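Local atomic coordinates of PnpC (Pseudomonas putida, PDB entry 3N9T), a protein that catalyses, as a ferric-iron hydroxyquinol 1,2-dioxygenase of the intradiol family, the oxygen-dependent ring cleavage of hydroxyquinol. Residues P216-F221 against H234-D239; L255-E260 against A281-V286. All coordinates share one frame; numbering follows the deposited sequence.

Contact 1: P216-F221 against H234-D239. With FE (Fe (III) ion), chain D.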
loop_
_atom_site.group_PDB
_atom_site.type_symbol
_atom_site.label_atom_id
_atom_site.label_comp_id
_atom_site.label_asym_id
_atom_site.label_seq_id
_atom_site.Cartn_x
_atom_site.Cartn_y
_atom_site.Cartn_z
ATOM N N PRO A 216 11.037 -14.442 -18.464
ATOM C CA PRO A 216 11.805 -15.446 -19.222
ATOM C C PRO A 216 11.219 -16.847 -19.085
ATOM O O PRO A 216 10.635 -17.178 -18.054
ATOM C CB PRO A 216 13.189 -15.433 -18.571
ATOM C CG PRO A 216 12.983 -14.800 -17.221
ATOM C CD PRO A 216 11.759 -13.952 -17.264
ATOM N N ALA A 217 11.430 -17.668 -20.119
ATOM C CA ALA A 217 10.980 -19.069 -20.131
ATOM C C ALA A 217 11.488 -19.859 -18.925
ATOM O O ALA A 217 12.634 -19.710 -18.513
ATOM C CB ALA A 217 11.398 -19.741 -21.474
ATOM N N HIS A 218 10.603 -20.631 -18.299
ATOM C CA HIS A 218 11.005 -21.408 -17.129
ATOM C C HIS A 218 10.191 -22.638 -16.913
ATOM O O HIS A 218 9.043 -22.707 -17.358
ATOM C CB HIS A 218 10.924 -20.584 -15.843
ATOM C CG HIS A 218 9.577 -19.945 -15.605
ATOM N ND1 HIS A 218 9.212 -18.752 -16.181
ATOM C CD2 HIS A 218 8.526 -20.325 -14.830
ATOM C CE1 HIS A 218 7.978 -18.438 -15.787
ATOM N NE2 HIS A 218 7.535 -19.380 -14.974
ATOM N N LEU A 219 10.749 -23.524 -16.072
ATOM C CA LEU A 219 10.025 -24.702 -15.618
ATOM C C LEU A 219 9.961 -24.586 -14.081
ATOM O O LEU A 219 10.993 -24.301 -13.458
ATOM C CB LEU A 219 10.784 -25.969 -16.082
ATOM C CG LEU A 219 10.238 -27.375 -15.723
ATOM C CD1 LEU A 219 8.733 -27.589 -16.167
ATOM C CD2 LEU A 219 11.138 -28.443 -16.358
ATOM N N HIS A 220 8.770 -24.791 -13.496
ATOM C CA HIS A 220 8.571 -24.666 -12.031
ATOM C C HIS A 220 8.843 -26.001 -11.417
ATOM O O HIS A 220 8.479 -26.999 -11.996
ATOM C CB HIS A 220 7.133 -24.293 -11.680
ATOM C CG HIS A 220 6.732 -22.888 -12.078
ATOM N ND1 HIS A 220 6.985 -21.793 -11.277
ATOM C CD2 HIS A 220 6.097 -22.407 -13.187
ATOM C CE1 HIS A 220 6.522 -20.696 -11.869
ATOM N NE2 HIS A 220 5.985 -21.036 -13.035
ATOM N N PHE A 221 9.592 -26.034 -10.312
ATOM C CA PHE A 221 9.777 -27.283 -9.515
ATOM C C PHE A 221 9.387 -27.082 -8.037
ATOM O O PHE A 221 9.804 -26.063 -7.406
ATOM C CB PHE A 221 11.234 -27.711 -9.488
ATOM C CG PHE A 221 11.727 -28.306 -10.770
ATOM C CD1 PHE A 221 12.029 -27.462 -11.863
ATOM C CD2 PHE A 221 11.862 -29.699 -10.911
ATOM C CE1 PHE A 221 12.481 -28.001 -13.060
ATOM C CE2 PHE A 221 12.357 -30.256 -12.128
ATOM C CZ PHE A 221 12.626 -29.398 -13.211
ATOM N N HIS A 234 12.571 -22.328 -9.724
ATOM C CA HIS A 234 12.273 -22.286 -11.206
ATOM C C HIS A 234 13.624 -22.679 -11.837
ATOM O O HIS A 234 14.684 -22.358 -11.246
ATOM C CB HIS A 234 12.079 -20.839 -11.719
ATOM C CG HIS A 234 10.876 -20.108 -11.229
ATOM N ND1 HIS A 234 10.212 -19.189 -12.007
ATOM C CD2 HIS A 234 10.264 -20.094 -10.032
ATOM C CE1 HIS A 234 9.235 -18.653 -11.304
ATOM N NE2 HIS A 234 9.262 -19.182 -10.104
ATOM N N LEU A 235 13.612 -23.341 -13.011
ATOM C CA LEU A 235 14.836 -23.482 -13.875
ATOM C C LEU A 235 14.558 -22.621 -15.085
ATOM O O LEU A 235 13.492 -22.764 -15.748
ATOM C CB LEU A 235 15.021 -24.941 -14.357
ATOM C CG LEU A 235 15.469 -25.880 -13.219
ATOM C CD1 LEU A 235 15.985 -27.204 -13.881
ATOM C CD2 LEU A 235 16.620 -25.217 -12.302
ATOM N N PHE A 236 15.423 -21.665 -15.357
ATOM C CA PHE A 236 15.145 -20.706 -16.440
ATOM C C PHE A 236 15.997 -21.079 -17.638
ATOM O O PHE A 236 17.177 -21.378 -17.434
ATOM C CB PHE A 236 15.579 -19.290 -16.032
ATOM C CG PHE A 236 14.750 -18.705 -14.900
ATOM C CD1 PHE A 236 13.589 -18.029 -15.194
ATOM C CD2 PHE A 236 15.124 -18.885 -13.559
ATOM C CE1 PHE A 236 12.800 -17.495 -14.178
ATOM C CE2 PHE A 236 14.325 -18.364 -12.552
ATOM C CZ PHE A 236 13.173 -17.667 -12.883
ATOM N N ASN A 237 15.448 -20.970 -18.869
ATOM C CA ASN A 237 16.241 -21.245 -20.089
ATOM C C ASN A 237 17.414 -20.252 -20.195
ATOM O O ASN A 237 17.220 -19.043 -20.249
ATOM C CB ASN A 237 15.432 -21.144 -21.409
ATOM C CG ASN A 237 14.122 -21.967 -21.403
ATOM O OD1 ASN A 237 13.588 -22.333 -20.346
ATOM N ND2 ASN A 237 13.556 -22.166 -22.588
ATOM N N SER A 238 18.607 -20.784 -20.310
ATOM C CA SER A 238 19.842 -19.970 -20.445
ATOM C C SER A 238 19.821 -18.943 -21.569
ATOM O O SER A 238 20.561 -17.926 -21.562
ATOM C CB SER A 238 20.992 -20.905 -20.850
ATOM O OG SER A 238 21.774 -21.059 -19.733
ATOM N N ASP A 239 19.063 -19.204 -22.581
ATOM C CA ASP A 239 19.258 -18.294 -23.686
ATOM C C ASP A 239 18.253 -17.163 -23.793
ATOM O O ASP A 239 18.175 -16.511 -24.840
ATOM C CB ASP A 239 19.418 -19.120 -24.988
ATOM C CG ASP A 239 20.743 -19.916 -24.991
ATOM O OD1 ASP A 239 21.790 -19.274 -24.636
ATOM O OD2 ASP A 239 20.739 -21.170 -25.272
HETATM FE FE FE D . 5.697 -19.599 -14.293
HETATM O O HOH W 1 4.705 -18.724 -12.632
#
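His218 NE2 and His220 NE2 hold the ferric ion at 2.0 and 1.9 Å respectively, with a water also bound and Tyr160 and Tyr194 completing the protein ligands, the two-histidine, two-tyrosine site of intradiol dioxygenases. The far nitrogen of the first ligand is fixed as well: His218 ND1 donates to Pro216 O at 2.8 Å, almost straight (173°) and in the ring plane, so the ring's rotation is set from both ends and its donor character toward iron is probably strengthened. That ring reaches its place with CG set between backbone N and carbonyl carbon (chi1 54°). Backbone bonds join the antiparallel strands: Leu219 and Leu235 exchange two, Leu235 N to Leu219 O being 2.8 Å, and Asn237 N reaches Ala217 O from above the carbonyl plane. On the iron-bearing face, His234 packs against both ligand rings: His220 turns an edge to the His234 face, with His220 CE1 3.4 Å from His234 CE1, while His234 ND1 lies over one face of the His218 ring. Phe236 CD1 packs on His218 CB at 3.7 Å and also meets Pro216 CG. On the face of Leu219 and Leu235, Leu235 CG meets Phe221 CE1 at 3.7 Å. The hairpin of strands 214-224 and 231-237 lies between strand 148-152, whose Trp152 stacks on His220, and strand 256-262, which binds the backbone of Phe236.

Contact 2: L255-E260 against A281-V286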
loop_
_atom_site.group_PDB
_atom_site.type_symbol
_atom_site.label_atom_id
_atom_site.label_comp_id
_atom_site.label_asym_id
_atom_site.label_seq_id
_atom_site.Cartn_x
_atom_site.Cartn_y
_atom_site.Cartn_z
ATOM N N LEU A 255 20.067 -20.760 -11.292
ATOM C CA LEU A 255 18.799 -21.452 -11.722
ATOM C C LEU A 255 18.636 -21.461 -13.247
ATOM O O LEU A 255 17.541 -21.741 -13.772
ATOM C CB LEU A 255 17.594 -20.698 -11.103
ATOM C CG LEU A 255 17.624 -20.719 -9.564
ATOM C CD1 LEU A 255 16.382 -19.985 -9.006
ATOM C CD2 LEU A 255 17.685 -22.167 -9.024
ATOM N N GLN A 256 19.688 -21.075 -13.971
ATOM C CA GLN A 256 19.647 -21.049 -15.402
ATOM C C GLN A 256 20.158 -22.412 -15.854
ATOM O O GLN A 256 21.028 -23.044 -15.228
ATOM C CB GLN A 256 20.564 -19.950 -15.966
ATOM C CG GLN A 256 20.292 -18.593 -15.397
ATOM C CD GLN A 256 21.157 -17.504 -15.981
ATOM O OE1 GLN A 256 21.867 -17.698 -16.993
ATOM N NE2 GLN A 256 21.055 -16.322 -15.381
ATOM N N VAL A 257 19.578 -22.919 -16.909
ATOM C CA VAL A 257 20.050 -24.198 -17.415
ATOM C C VAL A 257 19.986 -24.095 -18.956
ATOM O O VAL A 257 19.020 -23.565 -19.523
ATOM C CB VAL A 257 19.172 -25.369 -16.858
ATOM C CG1 VAL A 257 17.707 -25.303 -17.434
ATOM C CG2 VAL A 257 19.837 -26.652 -17.153
ATOM N N LYS A 258 21.006 -24.613 -19.619
ATOM C CA LYS A 258 21.083 -24.637 -21.059
ATOM C C LYS A 258 20.255 -25.773 -21.722
ATOM O O LYS A 258 20.401 -26.938 -21.380
ATOM C CB LYS A 258 22.577 -24.794 -21.392
ATOM C CG LYS A 258 22.899 -24.937 -22.894
ATOM C CD LYS A 258 22.887 -23.629 -23.623
ATOM C CE LYS A 258 23.681 -23.826 -24.940
ATOM N NZ LYS A 258 23.542 -22.625 -25.821
ATOM N N TYR A 259 19.373 -25.435 -22.641
ATOM C CA TYR A 259 18.708 -26.443 -23.442
ATOM C C TYR A 259 19.595 -26.760 -24.694
ATOM O O TYR A 259 19.509 -26.055 -25.683
ATOM C CB TYR A 259 17.312 -26.003 -23.827
ATOM C CG TYR A 259 16.313 -26.092 -22.675
ATOM C CD1 TYR A 259 16.335 -25.171 -21.639
ATOM C CD2 TYR A 259 15.335 -27.068 -22.671
ATOM C CE1 TYR A 259 15.402 -25.238 -20.560
ATOM C CE2 TYR A 259 14.402 -27.169 -21.624
ATOM C CZ TYR A 259 14.445 -26.254 -20.565
ATOM O OH TYR A 259 13.495 -26.377 -19.598
ATOM N N GLU A 260 20.457 -27.780 -24.594
ATOM C CA GLU A 260 21.455 -28.097 -25.662
ATOM C C GLU A 260 20.805 -28.864 -26.765
ATOM O O GLU A 260 19.837 -29.583 -26.540
ATOM C CB GLU A 260 22.594 -28.963 -25.124
ATOM C CG GLU A 260 23.216 -28.477 -23.847
ATOM C CD GLU A 260 24.413 -29.326 -23.433
ATOM O OE1 GLU A 260 24.515 -30.506 -23.850
ATOM O OE2 GLU A 260 25.277 -28.786 -22.727
ATOM N N ALA A 281 18.048 -30.473 -21.265
ATOM C CA ALA A 281 18.515 -29.628 -20.157
ATOM C C ALA A 281 18.789 -30.539 -18.927
ATOM O O ALA A 281 17.906 -31.326 -18.519
ATOM C CB ALA A 281 17.474 -28.592 -19.848
ATOM N N TYR A 282 19.982 -30.404 -18.364
ATOM C CA TYR A 282 20.460 -31.299 -17.326
ATOM C C TYR A 282 20.620 -30.496 -16.064
ATOM O O TYR A 282 21.332 -29.466 -16.084
ATOM C CB TYR A 282 21.870 -31.904 -17.679
ATOM C CG TYR A 282 22.381 -32.827 -16.562
ATOM C CD1 TYR A 282 21.889 -34.103 -16.424
ATOM C CD2 TYR A 282 23.349 -32.376 -15.654
ATOM C CE1 TYR A 282 22.317 -34.926 -15.397
ATOM C CE2 TYR A 282 23.808 -33.175 -14.672
ATOM C CZ TYR A 282 23.279 -34.441 -14.528
ATOM O OH TYR A 282 23.682 -35.248 -13.515
ATOM N N TYR A 283 20.044 -30.950 -14.957
ATOM C CA TYR A 283 20.187 -30.166 -13.745
ATOM C C TYR A 283 20.336 -30.997 -12.471
ATOM O O TYR A 283 19.579 -31.945 -12.283
ATOM C CB TYR A 283 19.042 -29.145 -13.608
ATOM C CG TYR A 283 19.365 -28.002 -12.564
ATOM C CD1 TYR A 283 20.074 -26.873 -12.954
ATOM C CD2 TYR A 283 18.964 -28.108 -11.219
ATOM C CE1 TYR A 283 20.380 -25.850 -12.061
ATOM C CE2 TYR A 283 19.242 -27.086 -10.313
ATOM C CZ TYR A 283 19.966 -25.965 -10.743
ATOM O OH TYR A 283 20.236 -24.933 -9.889
ATOM N N GLU A 284 21.295 -30.646 -11.609
ATOM C CA GLU A 284 21.354 -31.360 -10.310
ATOM C C GLU A 284 20.829 -30.496 -9.135
ATOM O O GLU A 284 21.431 -29.453 -8.770
ATOM C CB GLU A 284 22.743 -31.904 -10.020
ATOM C CG GLU A 284 23.201 -32.823 -11.136
ATOM C CD GLU A 284 24.590 -33.400 -10.876
ATOM O OE1 GLU A 284 25.353 -32.790 -10.101
ATOM O OE2 GLU A 284 24.895 -34.457 -11.454
ATOM N N PHE A 285 19.690 -30.911 -8.589
ATOM C CA PHE A 285 19.135 -30.222 -7.440
ATOM C C PHE A 285 19.824 -30.707 -6.156
ATOM O O PHE A 285 20.138 -31.894 -6.011
ATOM C CB PHE A 285 17.657 -30.525 -7.302
ATOM C CG PHE A 285 16.836 -29.949 -8.408
ATOM C CD1 PHE A 285 16.456 -28.577 -8.370
ATOM C CD2 PHE A 285 16.407 -30.773 -9.465
ATOM C CE1 PHE A 285 15.687 -27.990 -9.426
ATOM C CE2 PHE A 285 15.630 -30.192 -10.561
ATOM C CZ PHE A 285 15.310 -28.764 -10.514
ATOM N N VAL A 286 20.023 -29.777 -5.242
ATOM C CA VAL A 286 20.657 -30.043 -3.965
ATOM C C VAL A 286 19.657 -29.591 -2.868
ATOM O O VAL A 286 19.253 -28.434 -2.839
ATOM C CB VAL A 286 22.059 -29.328 -3.862
ATOM C CG1 VAL A 286 22.711 -29.573 -2.486
ATOM C CG2 VAL A 286 23.007 -29.777 -5.040
HETATM O O HOH W 2 21.885 -28.588 -19.966
#
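Ala281 CB sits squarely over the Tyr259 ring, 3.7 Å from its centroid and 5° off the normal, a CH-pi contact at the well-packed end of this interface. The methyl is nearly equidistant from all six ring carbons. Tyr259 gets there with CG beside its backbone N, anti to the carbonyl carbon (chi1 -75°). Next to it, Val257 points toward the other strand: Val257 CG2, anti to the backbone N, comes within 3.4 Å of Tyr282 O and lies at the edge of the Tyr283 ring. An alanine at Tyr259 would remove the aromatic face beneath Ala281 CB and would probably loosen the packing there. At the other end, Leu255 CD2 lies 3.9 Å from Tyr283 OH, which bonds instead to Ser254 O. The looser side is at Lys258. There a water links the two backbones, donating to Lys258 O at 2.6 Å and accepting from Tyr282 N at 3.1 Å, and the exposed Lys258 side chain extends away to a salt bridge with Asp239. Strand 278-287 runs between strand 129-138, parallel to it and bonded through Leu131 to Ala281, and antiparallel strand 256-262, which is backbone-bonded to it between Glu260 and Ser280.

In the fold
The contacts come in series along the chain, 216-221 with 234-239 closing before 255-260 with 281-286 opens, and their centres lie about 9 Å apart within one mixed sheet of the dioxygenase domain. Their junction is the parallel pairing of strands 231-237 and 256-262: Phe236 N lies 2.6 Å from Leu255 O and Phe236 O 2.9 Å from Val257 N, both probable hydrogen bonds. Contact 1 carries the iron, whereas contact 2 is structural packing between the next two strands of the sheet, the Tyr259 side chain being about 12 Å from the metal. The iron site is thus built into the domain's continuous sheet, with contact 2 packed beyond its hairpin.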